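Local coordinates for ABC transporter periplasmic peptide-binding protein (Pseudoalteromonas, PDB 4QFN) that probably binds dipeptides in the periplasm for an ABC transporter, here holding a glycine-glutamate ligand in its binding cleft, at residues 44-49 and 138-143; 412-417 and 429-434; 436-441 and 522-527; 60-65 and 210-215. All coordinates share one frame; numbering follows the deposited sequence.

Contact 1 of 4, residues 44-49 and 138-143. With GLU (glutamic acid), chain D; GLY (glycine), chain C.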
# COMPACT_ATOMS: atom_id res chain seq x y z
N PRO A 44 -0.96 -4.68 -10.93
CA PRO A 44 -1.17 -3.99 -9.65
C PRO A 44 -2.52 -4.33 -9.02
O PRO A 44 -2.69 -4.08 -7.84
CB PRO A 44 -1.15 -2.51 -10.05
CG PRO A 44 -0.34 -2.48 -11.31
CD PRO A 44 -0.66 -3.76 -12.02
N GLN A 45 -3.45 -4.88 -9.79
CA GLN A 45 -4.77 -5.18 -9.26
C GLN A 45 -4.75 -6.27 -8.20
O GLN A 45 -5.65 -6.36 -7.37
CB GLN A 45 -5.72 -5.63 -10.39
CG GLN A 45 -6.15 -4.56 -11.37
CD GLN A 45 -7.04 -5.14 -12.46
OE1 GLN A 45 -6.91 -6.32 -12.82
NE2 GLN A 45 -7.95 -4.32 -12.99
N VAL A 46 -3.74 -7.13 -8.24
CA VAL A 46 -3.77 -8.33 -7.42
C VAL A 46 -2.96 -8.27 -6.12
O VAL A 46 -2.83 -9.27 -5.43
CB VAL A 46 -3.35 -9.57 -8.22
CG1 VAL A 46 -4.14 -9.65 -9.52
CG2 VAL A 46 -1.87 -9.56 -8.50
N THR A 47 -2.43 -7.10 -5.78
CA THR A 47 -1.64 -6.97 -4.55
C THR A 47 -1.79 -5.57 -3.93
O THR A 47 -2.18 -4.62 -4.61
CB THR A 47 -0.14 -7.28 -4.81
OG1 THR A 47 0.59 -7.22 -3.58
CG2 THR A 47 0.45 -6.28 -5.79
N THR A 48 -1.52 -5.45 -2.63
CA THR A 48 -1.44 -4.14 -2.00
C THR A 48 -0.02 -3.86 -1.50
O THR A 48 0.26 -2.82 -0.92
CB THR A 48 -2.43 -3.99 -0.81
OG1 THR A 48 -2.22 -5.06 0.11
CG2 THR A 48 -3.86 -4.05 -1.28
N THR A 49 0.88 -4.81 -1.72
CA THR A 49 2.24 -4.71 -1.20
C THR A 49 3.09 -3.66 -1.92
O THR A 49 3.35 -3.77 -3.11
CB THR A 49 2.94 -6.08 -1.30
OG1 THR A 49 2.12 -7.08 -0.69
CG2 THR A 49 4.28 -6.05 -0.60
N ALA A 138 -7.72 -14.96 -8.63
CA ALA A 138 -9.07 -14.43 -8.48
C ALA A 138 -9.20 -13.55 -7.23
O ALA A 138 -10.28 -13.46 -6.65
CB ALA A 138 -10.07 -15.58 -8.43
N ASN A 139 -8.09 -12.92 -6.82
CA ASN A 139 -8.05 -12.02 -5.67
C ASN A 139 -7.65 -10.60 -6.08
O ASN A 139 -6.64 -10.39 -6.76
CB ASN A 139 -7.02 -12.50 -4.64
CG ASN A 139 -7.50 -13.69 -3.82
OD1 ASN A 139 -6.70 -14.55 -3.44
ND2 ASN A 139 -8.81 -13.74 -3.54
N TYR A 140 -8.42 -9.61 -5.64
CA TYR A 140 -8.07 -8.21 -5.86
C TYR A 140 -8.17 -7.51 -4.51
O TYR A 140 -9.18 -6.87 -4.20
CB TYR A 140 -8.99 -7.57 -6.91
CG TYR A 140 -9.14 -8.42 -8.15
CD1 TYR A 140 -8.13 -8.50 -9.10
CD2 TYR A 140 -10.28 -9.19 -8.35
CE1 TYR A 140 -8.25 -9.31 -10.23
CE2 TYR A 140 -10.42 -10.00 -9.47
CZ TYR A 140 -9.41 -10.05 -10.40
OH TYR A 140 -9.55 -10.85 -11.50
N PRO A 141 -7.11 -7.66 -3.70
CA PRO A 141 -7.16 -7.34 -2.27
C PRO A 141 -7.56 -5.90 -1.95
O PRO A 141 -8.36 -5.72 -1.04
CB PRO A 141 -5.75 -7.68 -1.77
CG PRO A 141 -4.91 -7.89 -3.00
CD PRO A 141 -5.83 -8.27 -4.11
N TYR A 142 -7.06 -4.91 -2.67
CA TYR A 142 -7.50 -3.55 -2.36
C TYR A 142 -8.98 -3.37 -2.68
O TYR A 142 -9.76 -2.83 -1.88
CB TYR A 142 -6.70 -2.47 -3.10
CG TYR A 142 -7.17 -1.09 -2.66
CD1 TYR A 142 -6.72 -0.52 -1.47
CD2 TYR A 142 -8.11 -0.38 -3.40
CE1 TYR A 142 -7.15 0.71 -1.05
CE2 TYR A 142 -8.56 0.87 -2.98
CZ TYR A 142 -8.08 1.41 -1.80
OH TYR A 142 -8.52 2.64 -1.37
N PHE A 143 -9.35 -3.78 -3.88
CA PHE A 143 -10.69 -3.49 -4.37
C PHE A 143 -11.77 -4.27 -3.61
O PHE A 143 -12.85 -3.74 -3.33
CB PHE A 143 -10.76 -3.68 -5.88
CG PHE A 143 -9.97 -2.64 -6.65
CD1 PHE A 143 -10.38 -1.31 -6.65
CD2 PHE A 143 -8.81 -2.98 -7.33
CE1 PHE A 143 -9.66 -0.33 -7.33
CE2 PHE A 143 -8.09 -2.02 -8.03
CZ PHE A 143 -8.51 -0.68 -8.02
N GLU D . 1.12 -2.07 2.16
CA GLU D . 2.08 -2.51 3.17
C GLU D . 3.52 -2.20 2.79
O GLU D . 3.89 -2.10 1.62
CB GLU D . 1.92 -4.00 3.46
CG GLU D . 0.55 -4.38 3.99
CD GLU D . -0.39 -4.88 2.89
OE1 GLU D . -1.44 -5.48 3.23
OE2 GLU D . -0.07 -4.71 1.69
OXT GLU D . 4.36 -2.04 3.67
N GLY C . -0.23 0.84 0.41
CA GLY C . -0.31 -0.48 1.00
C GLY C . 0.80 -0.79 2.00
O GLY C . 1.34 0.12 2.63
O HOH W 1 -5.18 -4.90 -5.10
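Val46 and Thr48 pack on Tyr140, Pro141 and Tyr142 in a buried contact between the loop leading into helix 50-60 and the start of helix 141-145. The backbones touch through reciprocal CA-H...O contacts: Tyr140 CA lies 3.4 Å from Gln45 O, and Val46 CA 3.6 Å from Asn139 O. Gln45 O sits at the edge of the Tyr140 ring, in its plane. The Gln45 side chain runs beside the tyrosine in the same direction, amide and ring 73° apart; its NE2 goes on to Thr121 O, and the tyrosine hydroxyl to His133 O. Pro141 rests its CD 3.4 Å from Val46 O. Next in the loop comes an ST turn, Thr49 N bonding to Thr47 OG1 (3.1 Å), at the wall of the ligand cleft of this solute-binding fold. One water donates to Gln45 O and Thr47 O and accepts from Tyr142 N, which satisfies an N-H of the helix start. Thr48 divides its branches: CG2 lies 3.7 Å from Tyr142 CB, whereas OG1, set between backbone N and carbonyl carbon (chi1 54°), bonds Lys457 NZ and donates to the ligand glutamate OE2 at 2.7 Å. Thr48 O accepts from that glutamate's N at 3.3 Å.

Contact 2 of 4, residues 412-417 and 429-434. With GLY (glycine), chain C; GLU (glutamic acid), chain D.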
# COMPACT_ATOMS: atom_id res chain seq x y z
N TYR A 412 9.40 -14.24 8.30
CA TYR A 412 9.56 -14.95 7.03
C TYR A 412 9.89 -13.97 5.92
O TYR A 412 9.75 -12.77 6.09
CB TYR A 412 8.26 -15.66 6.65
CG TYR A 412 7.78 -16.70 7.64
CD1 TYR A 412 8.37 -17.95 7.71
CD2 TYR A 412 6.71 -16.43 8.48
CE1 TYR A 412 7.92 -18.90 8.61
CE2 TYR A 412 6.25 -17.38 9.38
CZ TYR A 412 6.86 -18.61 9.44
OH TYR A 412 6.42 -19.56 10.33
N GLU A 413 10.32 -14.49 4.78
CA GLU A 413 10.46 -13.70 3.56
C GLU A 413 9.22 -12.79 3.37
O GLU A 413 8.08 -13.19 3.63
CB GLU A 413 10.67 -14.60 2.36
CG GLU A 413 10.91 -13.87 1.04
CD GLU A 413 9.63 -13.46 0.35
OE1 GLU A 413 8.60 -14.16 0.52
OE2 GLU A 413 9.64 -12.42 -0.35
N TRP A 414 9.46 -11.57 2.90
CA TRP A 414 8.44 -10.52 2.86
C TRP A 414 7.11 -10.95 2.25
O TRP A 414 6.07 -10.80 2.87
CB TRP A 414 9.00 -9.30 2.12
CG TRP A 414 8.10 -8.10 2.01
CD1 TRP A 414 7.90 -7.35 0.90
CD2 TRP A 414 7.32 -7.49 3.05
NE1 TRP A 414 7.04 -6.32 1.17
CE2 TRP A 414 6.68 -6.37 2.48
CE3 TRP A 414 7.12 -7.77 4.40
CZ2 TRP A 414 5.83 -5.55 3.22
CZ3 TRP A 414 6.29 -6.96 5.12
CH2 TRP A 414 5.65 -5.86 4.53
N ASN A 415 7.13 -11.47 1.03
CA ASN A 415 5.88 -11.80 0.38
C ASN A 415 5.19 -12.97 1.08
O ASN A 415 3.97 -12.99 1.21
CB ASN A 415 6.10 -12.08 -1.12
CG ASN A 415 6.49 -10.82 -1.91
OD1 ASN A 415 5.91 -9.75 -1.70
ND2 ASN A 415 7.47 -10.96 -2.80
N THR A 416 5.97 -13.94 1.55
CA THR A 416 5.41 -15.05 2.32
C THR A 416 4.78 -14.53 3.60
O THR A 416 3.69 -14.96 4.00
CB THR A 416 6.52 -16.06 2.68
OG1 THR A 416 7.12 -16.54 1.48
CG2 THR A 416 5.94 -17.24 3.47
N PHE A 417 5.50 -13.63 4.25
CA PHE A 417 5.04 -12.97 5.46
C PHE A 417 3.65 -12.34 5.26
O PHE A 417 2.73 -12.60 6.04
CB PHE A 417 6.08 -11.93 5.87
CG PHE A 417 5.77 -11.22 7.15
CD1 PHE A 417 5.03 -10.05 7.14
CD2 PHE A 417 6.27 -11.69 8.36
CE1 PHE A 417 4.77 -9.38 8.31
CE2 PHE A 417 6.01 -11.03 9.53
CZ PHE A 417 5.25 -9.87 9.52
N VAL A 429 1.12 -8.93 15.32
CA VAL A 429 2.03 -8.59 14.24
C VAL A 429 2.40 -7.12 14.22
O VAL A 429 1.56 -6.24 14.47
CB VAL A 429 1.45 -9.02 12.86
CG1 VAL A 429 0.05 -8.46 12.67
CG2 VAL A 429 2.35 -8.56 11.72
N LEU A 430 3.65 -6.86 13.91
CA LEU A 430 4.11 -5.51 13.64
C LEU A 430 3.97 -5.28 12.15
O LEU A 430 4.69 -5.86 11.35
CB LEU A 430 5.56 -5.33 14.11
CG LEU A 430 5.81 -5.46 15.61
CD1 LEU A 430 7.30 -5.43 15.90
CD2 LEU A 430 5.09 -4.37 16.38
N LEU A 431 3.02 -4.44 11.78
CA LEU A 431 2.80 -4.09 10.39
C LEU A 431 2.39 -2.64 10.30
O LEU A 431 2.72 -1.84 11.16
CB LEU A 431 1.74 -4.99 9.75
CG LEU A 431 2.26 -5.91 8.65
CD1 LEU A 431 1.31 -7.06 8.38
CD2 LEU A 431 2.55 -5.12 7.38
N GLY A 432 1.65 -2.30 9.26
CA GLY A 432 1.24 -0.93 9.06
C GLY A 432 0.74 -0.67 7.67
O GLY A 432 0.47 -1.59 6.92
N TRP A 433 0.61 0.60 7.32
CA TRP A 433 0.02 0.96 6.05
C TRP A 433 0.58 2.29 5.60
O TRP A 433 0.63 3.25 6.37
CB TRP A 433 -1.49 1.01 6.20
CG TRP A 433 -2.26 1.15 4.92
CD1 TRP A 433 -2.81 2.29 4.41
CD2 TRP A 433 -2.60 0.09 4.01
NE1 TRP A 433 -3.47 2.01 3.23
CE2 TRP A 433 -3.34 0.68 2.96
CE3 TRP A 433 -2.33 -1.28 3.98
CZ2 TRP A 433 -3.83 -0.07 1.89
CZ3 TRP A 433 -2.82 -2.02 2.91
CH2 TRP A 433 -3.57 -1.42 1.88
N ALA A 434 1.03 2.33 4.36
CA ALA A 434 1.41 3.58 3.72
C ALA A 434 0.27 3.94 2.80
O ALA A 434 -0.08 3.17 1.90
CB ALA A 434 2.70 3.42 2.92
N GLY C . -0.23 0.84 0.41
CA GLY C . -0.31 -0.48 1.00
C GLY C . 0.80 -0.79 2.00
O GLY C . 1.34 0.12 2.63
N GLU D . 1.12 -2.07 2.16
CA GLU D . 2.08 -2.51 3.17
C GLU D . 3.52 -2.20 2.79
O GLU D . 3.89 -2.10 1.62
CB GLU D . 1.92 -4.00 3.46
CG GLU D . 0.55 -4.38 3.99
CD GLU D . -0.39 -4.88 2.89
OE1 GLU D . -1.44 -5.48 3.23
OE2 GLU D . -0.07 -4.71 1.69
OXT GLU D . 4.36 -2.04 3.67
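Leu431 of strand 428-434 meets Trp414 and Phe417, which reach down from helix 414-422: a helix packed over a sheet in which the strand has 372-378 and 291-297 as partners. From CB the chain runs to CG, placed by a chi1 of -114° about midway between two staggered positions, where it forks. The leucine and Phe417 side chains pass each other in opposite directions, with CD1 4.2 Å from Phe417 CE1. CD2 lies at the edge of the Trp414 indole, 4.3 Å from CH2, and 4.0 Å from CG of the ligand glutamate, and so lines the ligand site as well as the helix. Phe417 is turned with CG opposite the backbone N (chi1 -177°) and extends CZ to Val429 CG2 at 3.9 Å. The helix starts under a cap: the Glu413 carboxylate accepts from Asn415 N, and its OE1 from both Thr416 N and Thr416 OG1. Toward the strand's end, Trp433 offers one indole face to the ligand glycine, whose CA stands 3.4 Å above the plane. The glycine pairs with Ala434 like a short added strand: its N donates to Ala434 O, and Ala434 N donates to its O at 2.8 Å and a nearly straight 169°.

Contact 3 of 4, residues 436-441 and 522-527; sequences DTPDPD and GPFGAI. With GLY (glycine), chain C.
Pro438 CD stands over the centre of the Phe524 ring, 3.6 Å from the centroid and 12° off the ring normal, a CH-pi contact between two loops. Phe524 takes a chi1 of 49°, which sets its CG between backbone N and carbonyl carbon and brings one ring face against the proline. Phe524 CB lies 4.0 Å from Thr437 N, and on the ring CD1 comes 3.8 Å from Asp436 O. Gly525 passes Asp436, the two CA atoms 4.1 Å apart, on a positive phi that suits glycine. Ile67 of strand 65-67 packs on Thr437, Pro438 and Phe524 together. The next shell fixes both loops. Thr437 OG1 accepts from Asp439 N at 3.0 Å, an ST turn with Pro438 at its middle; Asp439 OD1 accepts from Asp441 N, a cap on helix 441-448, and forms a salt bridge with Arg483. On the other loop, Arg508 bonds to the carbonyls of Gly522 and Gly525, while Gly525 is backbone hydrogen-bonded to Ala435, just before Asp436. So placed, Asp436 turns its carboxylate into the cleft, where OD1 accepts from the ligand glycine N at 2.7 Å, the aspartate-to-amino-terminus anchor familiar from peptide-binding proteins of the DppA and OppA kind.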
# COMPACT_ATOMS: atom_id res chain seq x y z
N ASP A 436 -2.34 5.16 0.07
CA ASP A 436 -2.29 5.25 -1.38
C ASP A 436 -2.92 6.57 -1.86
O ASP A 436 -2.71 6.99 -2.99
CB ASP A 436 -3.03 4.06 -2.00
CG ASP A 436 -2.74 2.74 -1.27
OD1 ASP A 436 -1.61 2.21 -1.41
OD2 ASP A 436 -3.64 2.24 -0.55
N THR A 437 -3.71 7.20 -1.00
CA THR A 437 -4.36 8.48 -1.31
C THR A 437 -4.42 9.29 -0.03
O THR A 437 -4.16 8.74 1.05
CB THR A 437 -5.82 8.31 -1.80
OG1 THR A 437 -6.67 7.99 -0.69
CG2 THR A 437 -5.92 7.21 -2.84
N PRO A 438 -4.74 10.59 -0.13
CA PRO A 438 -4.94 11.39 1.07
C PRO A 438 -6.39 11.32 1.58
O PRO A 438 -6.78 12.15 2.39
CB PRO A 438 -4.61 12.83 0.60
CG PRO A 438 -5.01 12.81 -0.85
CD PRO A 438 -4.68 11.42 -1.35
N ASP A 439 -7.16 10.35 1.10
CA ASP A 439 -8.51 10.14 1.63
C ASP A 439 -8.49 9.24 2.85
O ASP A 439 -8.02 8.11 2.77
CB ASP A 439 -9.42 9.51 0.59
CG ASP A 439 -10.86 9.56 1.01
OD1 ASP A 439 -11.26 8.74 1.87
OD2 ASP A 439 -11.59 10.44 0.50
N PRO A 440 -9.03 9.73 3.97
CA PRO A 440 -8.86 9.02 5.25
C PRO A 440 -9.43 7.61 5.23
O PRO A 440 -8.99 6.75 5.99
CB PRO A 440 -9.64 9.90 6.24
CG PRO A 440 -9.65 11.27 5.61
CD PRO A 440 -9.76 11.00 4.13
N ASP A 441 -10.40 7.36 4.37
CA ASP A 441 -10.98 6.04 4.27
C ASP A 441 -9.91 4.99 3.93
O ASP A 441 -10.03 3.81 4.29
CB ASP A 441 -12.08 6.00 3.20
CG ASP A 441 -12.63 4.61 3.00
OD1 ASP A 441 -13.49 4.18 3.79
OD2 ASP A 441 -12.17 3.92 2.06
N GLY A 522 6.49 11.41 -2.78
CA GLY A 522 5.37 12.14 -2.24
C GLY A 522 4.82 11.62 -0.92
O GLY A 522 5.32 10.64 -0.35
N PRO A 523 3.78 12.28 -0.41
CA PRO A 523 3.15 11.97 0.88
C PRO A 523 2.16 10.80 0.81
O PRO A 523 1.63 10.41 1.85
CB PRO A 523 2.41 13.28 1.21
CG PRO A 523 2.17 13.94 -0.12
CD PRO A 523 3.29 13.54 -1.01
N PHE A 524 1.89 10.28 -0.38
CA PHE A 524 1.10 9.06 -0.53
C PHE A 524 1.44 8.36 -1.85
O PHE A 524 1.98 8.97 -2.77
CB PHE A 524 -0.40 9.36 -0.47
CG PHE A 524 -0.82 10.50 -1.35
CD1 PHE A 524 -1.00 10.32 -2.71
CD2 PHE A 524 -1.04 11.76 -0.82
CE1 PHE A 524 -1.38 11.36 -3.53
CE2 PHE A 524 -1.42 12.82 -1.63
CZ PHE A 524 -1.58 12.62 -2.99
N GLY A 525 1.11 7.08 -1.94
CA GLY A 525 1.24 6.36 -3.19
C GLY A 525 2.64 5.86 -3.47
O GLY A 525 3.60 6.23 -2.79
N ALA A 526 2.75 5.05 -4.51
CA ALA A 526 4.00 4.37 -4.83
C ALA A 526 5.01 5.29 -5.50
O ALA A 526 4.67 6.36 -5.99
CB ALA A 526 3.72 3.15 -5.71
N ILE A 527 6.26 4.86 -5.51
CA ILE A 527 7.34 5.55 -6.18
C ILE A 527 7.11 5.57 -7.69
O ILE A 527 6.53 4.65 -8.25
CB ILE A 527 8.67 4.83 -5.91
CG1 ILE A 527 9.31 5.36 -4.63
CG2 ILE A 527 9.63 5.02 -7.05
CD1 ILE A 527 8.68 4.85 -3.39
N GLY C . -0.23 0.84 0.41
CA GLY C . -0.31 -0.48 1.00
C GLY C . 0.80 -0.79 2.00
O GLY C . 1.34 0.12 2.63

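Contact 4 of 4, residues 60-65 and 210-215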
# COMPACT_ATOMS: atom_id res chain seq x y z
N LEU A 60 5.03 0.78 -15.79
CA LEU A 60 4.40 0.09 -16.93
C LEU A 60 3.03 0.62 -17.35
O LEU A 60 2.59 0.39 -18.47
CB LEU A 60 4.26 -1.41 -16.64
CG LEU A 60 5.53 -2.17 -16.26
CD1 LEU A 60 5.16 -3.59 -15.86
CD2 LEU A 60 6.47 -2.15 -17.44
N TYR A 61 2.35 1.33 -16.45
CA TYR A 61 0.96 1.68 -16.65
C TYR A 61 0.64 3.16 -16.46
O TYR A 61 1.47 3.95 -15.98
CB TYR A 61 0.10 0.88 -15.68
CG TYR A 61 0.20 -0.62 -15.84
CD1 TYR A 61 -0.49 -1.29 -16.86
CD2 TYR A 61 0.95 -1.38 -14.94
CE1 TYR A 61 -0.41 -2.68 -16.99
CE2 TYR A 61 1.03 -2.76 -15.06
CZ TYR A 61 0.36 -3.42 -16.08
OH TYR A 61 0.47 -4.80 -16.18
N ASP A 62 -0.57 3.53 -16.84
CA ASP A 62 -1.16 4.78 -16.37
C ASP A 62 -2.53 4.48 -15.81
O ASP A 62 -3.13 3.46 -16.14
CB ASP A 62 -1.28 5.81 -17.49
CG ASP A 62 0.04 6.11 -18.16
OD1 ASP A 62 0.88 6.80 -17.55
OD2 ASP A 62 0.25 5.64 -19.29
N ARG A 63 -3.01 5.40 -14.97
CA ARG A 63 -4.37 5.40 -14.46
C ARG A 63 -5.29 6.33 -15.26
O ARG A 63 -4.84 7.02 -16.17
CB ARG A 63 -4.34 5.88 -13.02
CG ARG A 63 -3.58 4.95 -12.10
CD ARG A 63 -3.16 5.69 -10.84
NE ARG A 63 -2.07 6.61 -11.13
CZ ARG A 63 -1.52 7.43 -10.23
NH1 ARG A 63 -1.97 7.46 -8.98
NH2 ARG A 63 -0.52 8.21 -10.60
N LEU A 64 -6.57 6.35 -14.90
CA LEU A 64 -7.49 7.32 -15.49
C LEU A 64 -7.22 8.72 -14.93
O LEU A 64 -7.27 9.72 -15.65
CB LEU A 64 -8.94 6.95 -15.19
CG LEU A 64 -9.61 5.70 -15.76
CD1 LEU A 64 -11.05 5.65 -15.25
CD2 LEU A 64 -9.58 5.69 -17.27
N ILE A 65 -6.93 8.78 -13.62
CA ILE A 65 -6.66 10.02 -12.93
C ILE A 65 -5.64 9.77 -11.81
O ILE A 65 -5.47 8.64 -11.35
CB ILE A 65 -7.94 10.64 -12.31
CG1 ILE A 65 -8.58 9.68 -11.33
CG2 ILE A 65 -8.97 10.99 -13.39
CD1 ILE A 65 -9.80 10.24 -10.67
N THR A 210 0.19 1.21 -20.96
CA THR A 210 0.47 2.40 -21.74
C THR A 210 1.53 3.28 -21.09
O THR A 210 1.72 4.41 -21.52
CB THR A 210 -0.78 3.27 -21.88
OG1 THR A 210 -1.23 3.66 -20.58
CG2 THR A 210 -1.88 2.51 -22.58
N GLY A 211 2.21 2.76 -20.06
CA GLY A 211 3.14 3.56 -19.27
C GLY A 211 4.50 3.82 -19.92
O GLY A 211 4.77 3.34 -21.02
N PRO A 212 5.36 4.58 -19.24
CA PRO A 212 6.65 5.05 -19.77
C PRO A 212 7.69 3.97 -20.06
O PRO A 212 8.64 4.23 -20.81
CB PRO A 212 7.16 6.00 -18.67
CG PRO A 212 6.37 5.62 -17.42
CD PRO A 212 5.03 5.17 -17.93
N TYR A 213 7.55 2.79 -19.47
CA TYR A 213 8.47 1.70 -19.74
C TYR A 213 7.72 0.42 -20.10
O TYR A 213 6.51 0.31 -19.89
CB TYR A 213 9.41 1.44 -18.57
CG TYR A 213 10.15 2.68 -18.12
CD1 TYR A 213 11.34 3.08 -18.72
CD2 TYR A 213 9.64 3.45 -17.08
CE1 TYR A 213 12.01 4.21 -18.30
CE2 TYR A 213 10.30 4.58 -16.65
CZ TYR A 213 11.48 4.96 -17.26
OH TYR A 213 12.11 6.09 -16.81
N ILE A 214 8.46 -0.54 -20.65
CA ILE A 214 7.90 -1.75 -21.21
C ILE A 214 8.66 -2.92 -20.63
O ILE A 214 9.87 -2.85 -20.46
CB ILE A 214 8.09 -1.80 -22.74
CG1 ILE A 214 7.44 -0.59 -23.41
CG2 ILE A 214 7.57 -3.09 -23.31
CD1 ILE A 214 7.75 -0.49 -24.89
N TYR A 215 7.94 -3.99 -20.33
CA TYR A 215 8.53 -5.21 -19.80
C TYR A 215 9.49 -5.83 -20.80
O TYR A 215 9.13 -6.09 -21.95
CB TYR A 215 7.40 -6.20 -19.51
CG TYR A 215 7.85 -7.57 -19.04
CD1 TYR A 215 8.28 -8.54 -19.95
CD2 TYR A 215 7.81 -7.91 -17.69
CE1 TYR A 215 8.67 -9.81 -19.52
CE2 TYR A 215 8.19 -9.17 -17.25
CZ TYR A 215 8.62 -10.10 -18.16
OH TYR A 215 8.99 -11.33 -17.70
O HOH W 2 -1.73 1.49 -18.87
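The carboxyl end of helix 50-60 is tied at Leu60 to Gly211, in the turn before strand 213-219. Gly211 N donates to Leu60 O at 2.9 Å. With no side chain on the glycine, its CA comes within 3.7 Å of Tyr61 N. In Leu60 the CD1 branch carries the chain on, extended (chi2 173°), while the other methyl, CD2, comes 3.5 Å from Tyr213 O; Phe226 of the neighbouring strand also touches this leucine. A second tie is polar: Thr210 OG1 donates to the anti lone pair of Asp62 OD2 at 2.8 Å. That OD2 also takes an N-H from Trp233, and OD1 a bond from Tyr232 OH, so the buried carboxylate is gripped on both oxygens. Thr210 O approaches OD2 to 2.9 Å, acceptor against acceptor. One water, accepting from Asp62 N and Thr210 N (2.9 Å), joins the two backbones. Two residues after Asp62 the chain reaches strand 65-67, at the edge of the five-stranded antiparallel sheet; the contact thus lies at the seam between that sheet and the one holding strand 213-219, consistent with the extra subdomain of family 5 solute-binding proteins.

From the N terminus, the loop before helix 50-60 opens contact 1, and the end of that helix opens contact 4; contact 1 closes at 138-143 and contact 4 at 210-215, so their loops cross, with Pro44 CD packed 3.6 Å from Tyr61 CE2. Contact 2 then closes a short loop between helix 414-422 and strand 428-434. Directly after it, contact 3 opens and spans to 522-527, bringing the chain's late loop back beside the cleft. Contacts 1, 2 and 3 all touch the ligand glycine, and 1 and 2 also its glutamate. Contact 4, at the junction with the five-stranded sheet, lies farthest from contact 2, about 27 Å between centres, and touches neither contact 2 nor contact 3.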